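Local coordinates for protein tRNA threonylcarbamoyladenosine dehydratase (Escherichia coli, PDB 4D79) that catalyses the ATP-dependent dehydration of threonylcarbamoyladenosine at position 37 of tRNAs to cyclic t(6)A37 and can accept sulfur from the cysteine desulfurase CsdA in vitro, at residues B[73-78]-B[87-92]; B[10-15]-B[95-100]; B[29-34]-B[52-57]; B[164-169]-B[202-207]. One frame throughout, in Å; residues are numbered along the deposited sequence.

Contact 1: B[73-78]-B[87-92]; sequences QIHALR and EVMAER. With ATP (adenosine-5'-triphosphate), chain K.
Val88 makes the first touch from helix 85-96: its CG1, anti to the backbone N, meets His75 CB at 3.6 Å. One residue on, the Met89 chain bends at chi2 (64°), which brings SD to 3.7 Å from Ile74 CG2, the two side chains crossing at about a right angle. The same sulfur lies near the plane of the His75 imidazole, at its edge, while His75 NE2 is hydrogen-bonded to Ile38 O. A turn later, Arg92 runs extended from CG to NE and places its guanidinium against the tip of Ile74, Ile74 CD1 lying 3.9 Å from both Arg92 NE and Arg92 NH2. Its charge is met by Glu47, and NH2 also bonds Ile74 O of the second subunit.

The type I turn from Gln73 to Ala76 sends Ile74 and His75 to the helix, whereas Gln73 reaches the nucleotide: NE2 donates to ATP O2B at 3.0 Å with a nearly straight angle of 168°. Gln73 OE1 bonds Lys85, itself an ATP ligand, which fixes the amide's rotation. An alanine in place of Gln73 would remove the amide that bonds the beta-phosphate and Lys85, and would probably leave both less firmly placed. This turn between helix and triphosphate belongs to the ATP site of the HesA/MoeB/ThiF family.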
loop_
_atom_site.group_PDB
_atom_site.type_symbol
_atom_site.label_atom_id
_atom_site.label_comp_id
_atom_site.label_asym_id
_atom_site.label_seq_id
_atom_site.Cartn_x
_atom_site.Cartn_y
_atom_site.Cartn_z
ATOM N N GLN B 73 0.988 -3.191 9.907
ATOM C CA GLN B 73 2.365 -2.708 9.911
ATOM C C GLN B 73 3.293 -3.719 9.240
ATOM O O GLN B 73 3.266 -4.917 9.546
ATOM C CB GLN B 73 2.823 -2.390 11.356
ATOM C CG GLN B 73 1.831 -1.448 12.036
ATOM C CD GLN B 73 2.261 -0.921 13.397
ATOM O OE1 GLN B 73 3.427 -0.939 13.765
ATOM N NE2 GLN B 73 1.309 -0.406 14.129
ATOM N N ILE B 74 4.097 -3.240 8.296
ATOM C CA ILE B 74 4.816 -4.166 7.430
ATOM C C ILE B 74 5.869 -4.976 8.183
ATOM O O ILE B 74 6.250 -6.061 7.727
ATOM C CB ILE B 74 5.429 -3.368 6.268
ATOM C CG1 ILE B 74 5.903 -4.321 5.150
ATOM C CG2 ILE B 74 6.539 -2.502 6.764
ATOM C CD1 ILE B 74 6.358 -3.642 3.910
ATOM N N HIS B 75 6.356 -4.474 9.301
ATOM C CA HIS B 75 7.385 -5.144 10.098
ATOM C C HIS B 75 6.817 -6.105 11.131
ATOM O O HIS B 75 7.596 -6.754 11.840
ATOM C CB HIS B 75 8.259 -4.113 10.815
ATOM C CG HIS B 75 7.460 -3.093 11.558
ATOM N ND1 HIS B 75 6.594 -3.418 12.593
ATOM C CD2 HIS B 75 7.349 -1.761 11.375
ATOM C CE1 HIS B 75 5.995 -2.318 13.010
ATOM N NE2 HIS B 75 6.436 -1.302 12.284
ATOM N N ALA B 76 5.495 -6.212 11.231
ATOM C CA ALA B 76 4.853 -7.008 12.279
ATOM C C ALA B 76 4.798 -8.445 11.780
ATOM O O ALA B 76 3.938 -8.835 10.987
ATOM C CB ALA B 76 3.485 -6.438 12.627
ATOM N N LEU B 77 5.806 -9.210 12.188
ATOM C CA LEU B 77 5.958 -10.616 11.847
ATOM C C LEU B 77 6.238 -11.356 13.141
ATOM O O LEU B 77 6.794 -10.785 14.082
ATOM C CB LEU B 77 7.140 -10.874 10.877
ATOM C CG LEU B 77 7.172 -10.126 9.544
ATOM C CD1 LEU B 77 8.479 -10.402 8.767
ATOM C CD2 LEU B 77 5.962 -10.519 8.718
ATOM N N ARG B 78 5.922 -12.649 13.141
ATOM C CA ARG B 78 6.072 -13.471 14.342
ATOM C C ARG B 78 7.443 -13.287 14.979
ATOM O O ARG B 78 7.566 -13.116 16.199
ATOM C CB ARG B 78 5.846 -14.943 13.973
ATOM C CG ARG B 78 5.947 -15.929 15.091
ATOM C CD ARG B 78 5.987 -17.338 14.546
ATOM N NE ARG B 78 6.141 -18.305 15.623
ATOM C CZ ARG B 78 6.004 -19.616 15.470
ATOM N NH1 ARG B 78 5.727 -20.112 14.271
ATOM N NH2 ARG B 78 6.148 -20.424 16.514
ATOM N N GLU B 87 14.468 -0.229 14.272
ATOM C CA GLU B 87 15.603 -1.075 13.929
ATOM C C GLU B 87 15.194 -2.209 12.986
ATOM O O GLU B 87 15.952 -2.564 12.082
ATOM C CB GLU B 87 16.221 -1.648 15.203
ATOM C CG GLU B 87 17.580 -2.242 14.992
ATOM C CD GLU B 87 18.558 -1.210 14.478
ATOM O OE1 GLU B 87 18.600 -0.114 15.074
ATOM O OE2 GLU B 87 19.247 -1.472 13.466
ATOM N N VAL B 88 14.031 -2.836 13.223
ATOM C CA VAL B 88 13.524 -3.873 12.326
ATOM C C VAL B 88 13.328 -3.317 10.920
ATOM O O VAL B 88 13.712 -3.939 9.917
ATOM C CB VAL B 88 12.205 -4.446 12.884
ATOM C CG1 VAL B 88 11.513 -5.363 11.850
ATOM C CG2 VAL B 88 12.458 -5.208 14.154
ATOM N N MET B 89 12.707 -2.139 10.831
ATOM C CA MET B 89 12.468 -1.517 9.543
ATOM C C MET B 89 13.778 -1.092 8.879
ATOM O O MET B 89 13.920 -1.200 7.654
ATOM C CB MET B 89 11.530 -0.329 9.725
ATOM C CG MET B 89 10.881 0.132 8.461
ATOM S SD MET B 89 9.799 -1.123 7.744
ATOM C CE MET B 89 10.053 -0.841 6.014
ATOM N N ALA B 90 14.763 -0.645 9.657
ATOM C CA ALA B 90 16.050 -0.281 9.064
ATOM C C ALA B 90 16.740 -1.491 8.441
ATOM O O ALA B 90 17.329 -1.393 7.361
ATOM C CB ALA B 90 16.967 0.347 10.102
ATOM N N GLU B 91 16.703 -2.639 9.125
ATOM C CA GLU B 91 17.316 -3.841 8.569
ATOM C C GLU B 91 16.620 -4.270 7.288
ATOM O O GLU B 91 17.260 -4.776 6.354
ATOM C CB GLU B 91 17.286 -4.982 9.585
ATOM C CG GLU B 91 18.063 -6.181 9.091
ATOM C CD GLU B 91 19.517 -5.834 8.792
ATOM O OE1 GLU B 91 20.062 -4.914 9.450
ATOM O OE2 GLU B 91 20.091 -6.444 7.863
ATOM N N ARG B 92 15.298 -4.116 7.240
ATOM C CA ARG B 92 14.574 -4.407 6.017
ATOM C C ARG B 92 15.002 -3.483 4.883
ATOM O O ARG B 92 15.185 -3.936 3.743
ATOM C CB ARG B 92 13.081 -4.286 6.271
ATOM C CG ARG B 92 12.268 -4.700 5.089
ATOM C CD ARG B 92 10.770 -4.728 5.412
ATOM N NE ARG B 92 10.038 -4.773 4.168
ATOM C CZ ARG B 92 9.822 -5.887 3.477
ATOM N NH1 ARG B 92 10.251 -7.064 3.940
ATOM N NH2 ARG B 92 9.196 -5.810 2.315
HETATM P PG ATP K . -0.499 0.683 19.477
HETATM O O1G ATP K . -1.636 -0.275 19.737
HETATM O O2G ATP K . 0.871 0.128 19.786
HETATM O O3G ATP K . -0.759 2.088 19.970
HETATM P PB ATP K . 0.462 1.825 17.062
HETATM O O1B ATP K . 0.493 3.170 17.753
HETATM O O2B ATP K . 1.735 1.109 16.646
HETATM O O3B ATP K . -0.496 0.816 17.875
HETATM P PA ATP K . -0.269 3.161 14.693
HETATM O O1A ATP K . -1.155 4.285 15.219
HETATM O O2A ATP K . -0.583 2.553 13.352
HETATM O O3A ATP K . -0.427 1.957 15.736
HETATM O "O5'" ATP K . 1.301 3.579 14.749
HETATM C "C5'" ATP K . 1.787 4.860 15.197
HETATM C "C4'" ATP K . 3.310 4.976 15.356
HETATM O "O4'" ATP K . 3.759 6.349 15.583
HETATM C "C3'" ATP K . 3.831 4.165 16.536
HETATM O "O3'" ATP K . 4.847 3.231 16.137
HETATM C "C2'" ATP K . 4.412 5.208 17.473
HETATM O "O2'" ATP K . 5.500 4.706 18.235
HETATM C "C1'" ATP K . 4.838 6.341 16.555
HETATM N N9 ATP K . 5.094 7.592 17.337
HETATM C C8 ATP K . 4.204 8.103 18.226
HETATM N N7 ATP K . 4.665 9.231 18.827
HETATM C C5 ATP K . 5.883 9.455 18.327
HETATM C C6 ATP K . 6.888 10.503 18.543
HETATM N N6 ATP K . 6.638 11.469 19.429
HETATM N N1 ATP K . 8.043 10.452 17.875
HETATM C C2 ATP K . 8.299 9.450 17.002
HETATM N N3 ATP K . 7.421 8.454 16.752
HETATM C C4 ATP K . 6.194 8.389 17.360
#

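Contact 2: B[10-15]-B[95-100]; sequences RQRFGG and QINPEC
The guanidinium of Arg12 lies flat against Pro98, whose CD sits over the centre of one face, 3.5 Å from Arg12 CZ. Beside it Phe13 presents its edge to the amide of Asn97, with Phe13 CE2 3.5 Å from Asn97 ND2 and the two planes 57° apart; one face of the same ring carries Arg12 CB near the rim. Two waters add polar links between the segments. The first accepts from Arg12 NH1 at 2.7 Å and donates to both Asn97 OD1 (2.9 Å) and Glu99 OE1 (2.7 Å), so it mediates between opposite charges that do not touch. The second accepts from Arg12 NE and donates to Ile96 O at 2.8 Å, lying in the guanidinium plane.

Farther out, Glu99 N donates to Asn97 OD1 at 3.0 Å from above the carbonyl plane (53° out of it), which holds the Asn97 side chain in place. Ser6 bonds Glu99 OE1, Trp9 meets Phe13 edge-to-face, and Val67 of the second subunit packs on Arg12. Asn97 is where the chain leaves helix 85-96, and its side-chain bond to Glu99 N makes an Asx turn, combined with a type I turn from Asn97 to Cys100 that leads into strand 101-105.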
loop_
_atom_site.group_PDB
_atom_site.type_symbol
_atom_site.label_atom_id
_atom_site.label_comp_id
_atom_site.label_asym_id
_atom_site.label_seq_id
_atom_site.Cartn_x
_atom_site.Cartn_y
_atom_site.Cartn_z
ATOM N N ARG B 10 21.076 0.907 -10.472
ATOM C CA ARG B 10 20.261 0.975 -11.681
ATOM C C ARG B 10 19.495 -0.326 -11.938
ATOM O O ARG B 10 18.432 -0.289 -12.557
ATOM C CB ARG B 10 21.095 1.349 -12.898
ATOM C CG ARG B 10 21.267 2.848 -13.103
ATOM C CD ARG B 10 21.933 3.135 -14.461
ATOM N NE ARG B 10 23.278 2.638 -14.400
ATOM C CZ ARG B 10 24.303 3.321 -13.912
ATOM N NH1 ARG B 10 24.170 4.567 -13.475
ATOM N NH2 ARG B 10 25.472 2.744 -13.876
ATOM N N GLN B 11 20.007 -1.479 -11.511
ATOM C CA GLN B 11 19.216 -2.703 -11.667
ATOM C C GLN B 11 18.004 -2.669 -10.744
ATOM O O GLN B 11 16.904 -3.085 -11.124
ATOM C CB GLN B 11 20.062 -3.936 -11.359
ATOM C CG GLN B 11 21.106 -4.254 -12.451
ATOM C CD GLN B 11 20.497 -4.325 -13.824
ATOM O OE1 GLN B 11 20.688 -3.429 -14.653
ATOM N NE2 GLN B 11 19.730 -5.372 -14.066
ATOM N N ARG B 12 18.206 -2.225 -9.506
ATOM C CA ARG B 12 17.105 -2.168 -8.541
ATOM C C ARG B 12 16.064 -1.139 -8.958
ATOM O O ARG B 12 14.861 -1.375 -8.808
ATOM C CB ARG B 12 17.644 -1.857 -7.155
ATOM C CG ARG B 12 18.487 -2.950 -6.563
ATOM C CD ARG B 12 18.903 -2.645 -5.129
ATOM N NE ARG B 12 19.513 -3.848 -4.585
ATOM C CZ ARG B 12 20.812 -4.096 -4.527
ATOM N NH1 ARG B 12 21.716 -3.172 -4.849
ATOM N NH2 ARG B 12 21.208 -5.249 -4.030
ATOM N N PHE B 13 16.505 0.009 -9.508
ATOM C CA PHE B 13 15.616 1.163 -9.665
ATOM C C PHE B 13 15.493 1.635 -11.107
ATOM O O PHE B 13 14.986 2.726 -11.358
ATOM C CB PHE B 13 16.058 2.280 -8.717
ATOM C CG PHE B 13 16.047 1.842 -7.289
ATOM C CD1 PHE B 13 14.844 1.493 -6.665
ATOM C CD2 PHE B 13 17.211 1.741 -6.569
ATOM C CE1 PHE B 13 14.836 1.061 -5.344
ATOM C CE2 PHE B 13 17.201 1.315 -5.259
ATOM C CZ PHE B 13 16.015 0.948 -4.655
ATOM N N GLY B 14 15.807 0.766 -12.076
ATOM C CA GLY B 14 15.583 1.115 -13.477
ATOM C C GLY B 14 14.141 1.497 -13.765
ATOM O O GLY B 14 13.877 2.437 -14.518
ATOM N N GLY B 15 13.187 0.786 -13.157
ATOM C CA GLY B 15 11.787 1.137 -13.328
ATOM C C GLY B 15 11.425 2.497 -12.749
ATOM O O GLY B 15 10.523 3.170 -13.256
ATOM N N GLN B 95 18.056 -4.569 3.254
ATOM C CA GLN B 95 17.826 -5.691 2.346
ATOM C C GLN B 95 17.221 -5.237 1.029
ATOM O O GLN B 95 17.479 -5.853 -0.015
ATOM C CB GLN B 95 16.913 -6.728 3.015
ATOM C CG GLN B 95 17.672 -7.579 3.988
ATOM C CD GLN B 95 18.384 -8.715 3.262
ATOM O OE1 GLN B 95 17.795 -9.414 2.417
ATOM N NE2 GLN B 95 19.654 -8.874 3.547
ATOM N N ILE B 96 16.438 -4.164 1.061
ATOM C CA ILE B 96 15.865 -3.615 -0.155
ATOM C C ILE B 96 16.945 -2.955 -0.986
ATOM O O ILE B 96 17.075 -3.217 -2.187
ATOM C CB ILE B 96 14.736 -2.632 0.172
ATOM C CG1 ILE B 96 13.515 -3.417 0.735
ATOM C CG2 ILE B 96 14.326 -1.845 -1.083
ATOM C CD1 ILE B 96 12.394 -2.533 1.246
ATOM N N ASN B 97 17.717 -2.074 -0.357
ATOM C CA ASN B 97 18.783 -1.334 -1.020
ATOM C C ASN B 97 19.974 -1.266 -0.077
ATOM O O ASN B 97 19.991 -0.443 0.857
ATOM C CB ASN B 97 18.329 0.057 -1.431
ATOM C CG ASN B 97 19.439 0.797 -2.131
ATOM O OD1 ASN B 97 20.511 0.236 -2.338
ATOM N ND2 ASN B 97 19.204 2.025 -2.482
ATOM N N PRO B 98 20.949 -2.170 -0.237
ATOM C CA PRO B 98 22.135 -2.175 0.637
ATOM C C PRO B 98 22.976 -0.901 0.559
ATOM O O PRO B 98 23.855 -0.707 1.403
ATOM C CB PRO B 98 22.928 -3.392 0.135
ATOM C CG PRO B 98 21.949 -4.235 -0.564
ATOM C CD PRO B 98 20.933 -3.309 -1.165
ATOM N N GLU B 99 22.744 -0.049 -0.423
ATOM C CA GLU B 99 23.463 1.203 -0.573
ATOM C C GLU B 99 22.698 2.397 -0.006
ATOM O O GLU B 99 23.220 3.524 -0.018
ATOM C CB GLU B 99 23.783 1.437 -2.056
ATOM C CG GLU B 99 24.762 0.393 -2.581
ATOM C CD GLU B 99 25.169 0.625 -4.020
ATOM O OE1 GLU B 99 24.323 0.413 -4.899
ATOM O OE2 GLU B 99 26.332 1.003 -4.275
ATOM N N CYS B 100 21.507 2.172 0.531
ATOM C CA CYS B 100 20.762 3.245 1.189
ATOM C C CYS B 100 21.397 3.549 2.548
ATOM O O CYS B 100 21.746 2.643 3.304
ATOM C CB CYS B 100 19.301 2.847 1.363
ATOM S SG CYS B 100 18.262 4.125 2.179
HETATM O O HOH W 1 21.805 -0.488 -4.818
HETATM O O HOH W 2 17.061 -5.578 -3.740
#

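Contact 3: B[29-34]-B[52-57]; sequences ADAHIC and TGIGAI
His32 turns its ring across the neighbouring strand, and its path can be followed atom by atom. CB stands 3.9 Å from Ala56 CB, the residue it pairs with in parallel register. CG, anti to the backbone N (chi1 -170°), closes to 3.6 Å on that same methyl. The ring thus has Ala56 CB over one face, 3.8 Å from the centroid and 25° off the normal, a CH-pi contact. CD2 lies 3.4 Å from Ala56 O, and at the tip NE2 passes Ile57 C before bonding Thr58 OG1; Tyr122 meets the ring edge-to-face.

Behind the ring the backbones are joined by Ile33 N donating to Ala56 O (3.0 Å, 160°) and by a weak bond from Ala56 N to Ala31 O. On the face bearing Ile33 and Ile57, Ile33 CD1 meets CD1 of the loop residue Ile54 at 3.8 Å, crossing at about a right angle, and both side chains touch Leu49. Before the strand Gly55 comes so close, CA to Ala29 O 3.2 Å, that a CB would clash with that oxygen. Gly53, with positive phi, ends helix 42-51 in a Schellman motif. Strand 32-36, this helix and strand 56-60 form the first beta-alpha-beta crossover of the Rossmann-like fold.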
loop_
_atom_site.group_PDB
_atom_site.type_symbol
_atom_site.label_atom_id
_atom_site.label_comp_id
_atom_site.label_asym_id
_atom_site.label_seq_id
_atom_site.Cartn_x
_atom_site.Cartn_y
_atom_site.Cartn_z
ATOM N N ALA B 29 18.202 9.712 -5.190
ATOM C CA ALA B 29 19.392 9.119 -4.578
ATOM C C ALA B 29 20.100 10.111 -3.649
ATOM O O ALA B 29 20.705 9.716 -2.646
ATOM C CB ALA B 29 20.350 8.621 -5.657
ATOM N N ASP B 30 20.025 11.390 -3.967
ATOM C CA ASP B 30 20.662 12.461 -3.209
ATOM C C ASP B 30 19.801 12.937 -2.044
ATOM O O ASP B 30 20.265 13.761 -1.236
ATOM C CB ASP B 30 20.915 13.663 -4.116
ATOM C CG ASP B 30 22.021 13.449 -5.099
ATOM O OD1 ASP B 30 22.851 12.584 -4.843
ATOM O OD2 ASP B 30 22.128 14.226 -6.069
ATOM N N ALA B 31 18.571 12.441 -1.938
ATOM C CA ALA B 31 17.634 12.954 -0.943
ATOM C C ALA B 31 17.826 12.262 0.390
ATOM O O ALA B 31 18.280 11.122 0.475
ATOM C CB ALA B 31 16.189 12.785 -1.401
ATOM N N HIS B 32 17.476 12.974 1.443
ATOM C CA HIS B 32 17.474 12.422 2.788
ATOM C C HIS B 32 16.096 12.722 3.354
ATOM O O HIS B 32 15.770 13.891 3.602
ATOM C CB HIS B 32 18.594 13.027 3.657
ATOM C CG HIS B 32 18.767 12.316 4.966
ATOM N ND1 HIS B 32 19.761 12.631 5.875
ATOM C CD2 HIS B 32 18.052 11.304 5.522
ATOM C CE1 HIS B 32 19.656 11.832 6.927
ATOM N NE2 HIS B 32 18.630 11.009 6.732
ATOM N N ILE B 33 15.284 11.681 3.549
ATOM C CA ILE B 33 13.913 11.845 4.023
ATOM C C ILE B 33 13.764 11.193 5.389
ATOM O O ILE B 33 14.319 10.122 5.655
ATOM C CB ILE B 33 12.905 11.302 2.992
ATOM C CG1 ILE B 33 12.994 12.192 1.750
ATOM C CG2 ILE B 33 11.471 11.270 3.576
ATOM C CD1 ILE B 33 12.072 11.834 0.632
ATOM N N CYS B 34 13.073 11.896 6.273
ATOM C CA CYS B 34 12.842 11.474 7.641
ATOM C C CYS B 34 11.404 11.005 7.760
ATOM O O CYS B 34 10.484 11.731 7.369
ATOM C CB CYS B 34 13.121 12.646 8.594
ATOM S SG CYS B 34 12.961 12.236 10.326
ATOM N N THR B 52 11.727 3.314 -3.931
ATOM C CA THR B 52 11.776 4.326 -4.973
ATOM C C THR B 52 13.151 4.992 -5.047
ATOM O O THR B 52 13.288 6.077 -5.615
ATOM C CB THR B 52 10.649 5.338 -4.775
ATOM O OG1 THR B 52 9.419 4.657 -4.434
ATOM C CG2 THR B 52 10.382 6.124 -6.014
ATOM N N GLY B 53 14.185 4.345 -4.514
ATOM C CA GLY B 53 15.529 4.826 -4.719
ATOM C C GLY B 53 15.918 6.028 -3.890
ATOM O O GLY B 53 16.838 6.733 -4.276
ATOM N N ILE B 54 15.241 6.287 -2.771
ATOM C CA ILE B 54 15.667 7.347 -1.847
ATOM C C ILE B 54 16.979 6.944 -1.181
ATOM O O ILE B 54 17.111 5.850 -0.629
ATOM C CB ILE B 54 14.558 7.644 -0.826
ATOM C CG1 ILE B 54 13.334 8.230 -1.542
ATOM C CG2 ILE B 54 15.039 8.567 0.232
ATOM C CD1 ILE B 54 13.531 9.640 -2.095
ATOM N N GLY B 55 17.971 7.836 -1.233
ATOM C CA GLY B 55 19.337 7.439 -0.902
ATOM C C GLY B 55 19.684 7.455 0.560
ATOM O O GLY B 55 20.622 6.757 0.972
ATOM N N ALA B 56 18.929 8.196 1.361
ATOM C CA ALA B 56 19.154 8.264 2.796
ATOM C C ALA B 56 17.799 8.397 3.462
ATOM O O ALA B 56 16.953 9.191 3.034
ATOM C CB ALA B 56 20.052 9.433 3.216
ATOM N N ILE B 57 17.588 7.601 4.487
ATOM C CA ILE B 57 16.325 7.578 5.193
ATOM C C ILE B 57 16.635 7.597 6.677
ATOM O O ILE B 57 17.452 6.801 7.151
ATOM C CB ILE B 57 15.481 6.330 4.820
ATOM C CG1 ILE B 57 15.126 6.368 3.329
ATOM C CG2 ILE B 57 14.218 6.252 5.662
ATOM C CD1 ILE B 57 14.556 5.037 2.794
#

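Contact 4: B[164-169]-B[202-207]; sequences IQVTDL and DCVFST. With K (potassium ion), chain I.
Asp168 OD1 is gripped three times: by Val201 N, by a weak bond from Gly200 N, and by a water donating at 2.7 Å. Because Asp168 OD2 also accepts from Leu199 N and Ala170 N, five donors surround this buried carboxylate and would probably favour its ionised form. The water donates again to Asp202 OD1, bridging two acidic groups whose side chains diverge.

Strands 164-168 and 202-206 form an antiparallel pair at one end of the mixed sheet of the ThiF-type Rossmann-like domain, the N-to-C directions of the two short strands 143° apart. Gln165 and Phe205 exchange two backbone bonds; Gln165 N to Phe205 O is 2.8 Å long and runs nearly along the C=O axis. Thr167 and Cys203 repeat the exchange, with Cys203 N 2.7 Å from Thr167 O.

On the sheet face bearing Ile164, Val166 and Val204, Ile164 CG2 meets Val204 CG1 at a tight 3.5 Å, and helix 242-266 packs on Ile164 and Val166. On the other face Gln165 and Phe205 lie side by side, both with CG between the backbone N and carbonyl carbon; Gln165 CG is 3.6 Å from Phe205 CE1, and NE2 reaches the Thr207 methyl. An alanine in place of Gln165 would remove the chain along the phenyl ring, the packing on Thr207 and a weak NE2 bond to Gln163 O, and would probably leave the Phe205 ring less firmly held.

At the far end Ser206 O binds a potassium ion at 2.4 Å, joined by Gln158, Gln174, Glu208 and a water, and that water accepts from Ser206 N at 3.0 Å.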
loop_
_atom_site.group_PDB
_atom_site.type_symbol
_atom_site.label_atom_id
_atom_site.label_comp_id
_atom_site.label_asym_id
_atom_site.label_seq_id
_atom_site.Cartn_x
_atom_site.Cartn_y
_atom_site.Cartn_z
ATOM N N ILE B 164 -8.715 8.438 -0.162
ATOM C CA ILE B 164 -7.560 9.125 0.417
ATOM C C ILE B 164 -7.091 10.216 -0.535
ATOM O O ILE B 164 -7.016 10.015 -1.742
ATOM C CB ILE B 164 -6.445 8.101 0.712
ATOM C CG1 ILE B 164 -6.970 7.029 1.656
ATOM C CG2 ILE B 164 -5.160 8.766 1.199
ATOM C CD1 ILE B 164 -6.079 5.804 1.808
ATOM N N GLN B 165 -6.760 11.372 0.012
ATOM C CA GLN B 165 -6.319 12.501 -0.786
ATOM C C GLN B 165 -5.480 13.416 0.106
ATOM O O GLN B 165 -5.303 13.170 1.303
ATOM C CB GLN B 165 -7.501 13.221 -1.436
ATOM C CG GLN B 165 -8.657 13.425 -0.538
ATOM C CD GLN B 165 -9.906 13.848 -1.279
ATOM O OE1 GLN B 165 -10.001 14.969 -1.758
ATOM N NE2 GLN B 165 -10.853 12.925 -1.421
ATOM N N VAL B 166 -4.953 14.477 -0.498
ATOM C CA VAL B 166 -4.065 15.427 0.166
ATOM C C VAL B 166 -4.708 16.804 0.104
ATOM O O VAL B 166 -5.101 17.260 -0.975
ATOM C CB VAL B 166 -2.666 15.468 -0.490
ATOM C CG1 VAL B 166 -1.721 16.337 0.341
ATOM C CG2 VAL B 166 -2.093 14.077 -0.646
ATOM N N THR B 167 -4.774 17.483 1.250
ATOM C CA THR B 167 -5.286 18.838 1.287
ATOM C C THR B 167 -4.604 19.593 2.438
ATOM O O THR B 167 -3.816 19.039 3.215
ATOM C CB THR B 167 -6.824 18.822 1.429
ATOM O OG1 THR B 167 -7.375 20.095 1.074
ATOM C CG2 THR B 167 -7.247 18.482 2.827
ATOM N N ASP B 168 -4.918 20.870 2.545
ATOM C CA ASP B 168 -4.389 21.648 3.649
ATOM C C ASP B 168 -5.002 21.155 4.950
ATOM O O ASP B 168 -6.200 20.851 5.012
ATOM C CB ASP B 168 -4.698 23.119 3.474
ATOM C CG ASP B 168 -4.017 23.975 4.523
ATOM O OD1 ASP B 168 -2.838 24.344 4.299
ATOM O OD2 ASP B 168 -4.634 24.264 5.580
ATOM N N LEU B 169 -4.166 21.092 5.989
ATOM C CA LEU B 169 -4.587 20.560 7.287
ATOM C C LEU B 169 -5.844 21.238 7.795
ATOM O O LEU B 169 -6.654 20.599 8.475
ATOM C CB LEU B 169 -3.441 20.687 8.304
ATOM C CG LEU B 169 -3.743 20.271 9.759
ATOM C CD1 LEU B 169 -4.189 18.798 9.837
ATOM C CD2 LEU B 169 -2.497 20.544 10.669
ATOM N N ASP B 202 0.458 20.388 4.522
ATOM C CA ASP B 202 -0.155 19.406 3.627
ATOM C C ASP B 202 -0.495 18.168 4.437
ATOM O O ASP B 202 0.359 17.650 5.159
ATOM C CB ASP B 202 0.745 18.966 2.464
ATOM C CG ASP B 202 1.084 20.076 1.492
ATOM O OD1 ASP B 202 0.387 21.110 1.478
ATOM O OD2 ASP B 202 2.061 19.900 0.696
ATOM N N CYS B 203 -1.720 17.663 4.280
ATOM C CA CYS B 203 -2.216 16.591 5.133
ATOM C C CYS B 203 -2.906 15.501 4.306
ATOM O O CYS B 203 -3.824 15.789 3.534
ATOM C CB CYS B 203 -3.190 17.130 6.167
ATOM S SG CYS B 203 -3.643 15.860 7.387
ATOM N N VAL B 204 -2.483 14.252 4.500
ATOM C CA VAL B 204 -3.170 13.113 3.907
ATOM C C VAL B 204 -4.356 12.742 4.801
ATOM O O VAL B 204 -4.205 12.553 6.012
ATOM C CB VAL B 204 -2.225 11.914 3.760
ATOM C CG1 VAL B 204 -2.976 10.729 3.073
ATOM C CG2 VAL B 204 -0.938 12.289 2.988
ATOM N N PHE B 205 -5.534 12.649 4.210
ATOM C CA PHE B 205 -6.751 12.298 4.930
ATOM C C PHE B 205 -7.664 11.557 3.965
ATOM O O PHE B 205 -7.326 11.361 2.802
ATOM C CB PHE B 205 -7.451 13.553 5.484
ATOM C CG PHE B 205 -8.253 14.261 4.450
ATOM C CD1 PHE B 205 -7.627 14.912 3.410
ATOM C CD2 PHE B 205 -9.632 14.257 4.492
ATOM C CE1 PHE B 205 -8.366 15.535 2.396
ATOM C CE2 PHE B 205 -10.370 14.888 3.486
ATOM C CZ PHE B 205 -9.741 15.515 2.445
ATOM N N SER B 206 -8.820 11.123 4.464
ATOM C CA SER B 206 -9.821 10.478 3.636
ATOM C C SER B 206 -11.193 11.108 3.828
ATOM O O SER B 206 -11.562 11.481 4.940
ATOM C CB SER B 206 -9.846 8.999 3.923
ATOM O OG SER B 206 -10.954 8.418 3.270
ATOM N N THR B 207 -11.941 11.247 2.732
ATOM C CA THR B 207 -13.301 11.765 2.807
ATOM C C THR B 207 -14.276 10.754 3.374
ATOM O O THR B 207 -15.422 11.116 3.612
ATOM C CB THR B 207 -13.824 12.193 1.439
ATOM O OG1 THR B 207 -13.622 11.144 0.488
ATOM C CG2 THR B 207 -13.090 13.460 0.969
HETATM K K K I . -12.027 10.328 7.023
HETATM O O HOH W 3 -1.355 23.419 2.280
HETATM O O HOH W 4 -9.106 10.845 7.440
#

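Overall arrangement
Contacts 1 and 2 take successive parts of helix 85-96, their centres 18 Å apart, and both touch the second subunit. Contact 3 is nested in the long loop closed by contact 2 and packs directly against it: Phe13 CE1 is 3.4 Å from Gly53 N, and Cys100 SG is 3.5 Å from Ile54 O. Contact 1 alone among the four bonds ATP; the side chain of Ile57 in contact 3 stays about 13 Å from the nucleotide. Contact 4 shares the sheet with contact 3 but lies across the chain's centre, centres 23 Å apart, where it helps bind potassium. From contact 1 it is 26 Å between centres and about 14 Å between nearest atoms, so the two do not touch.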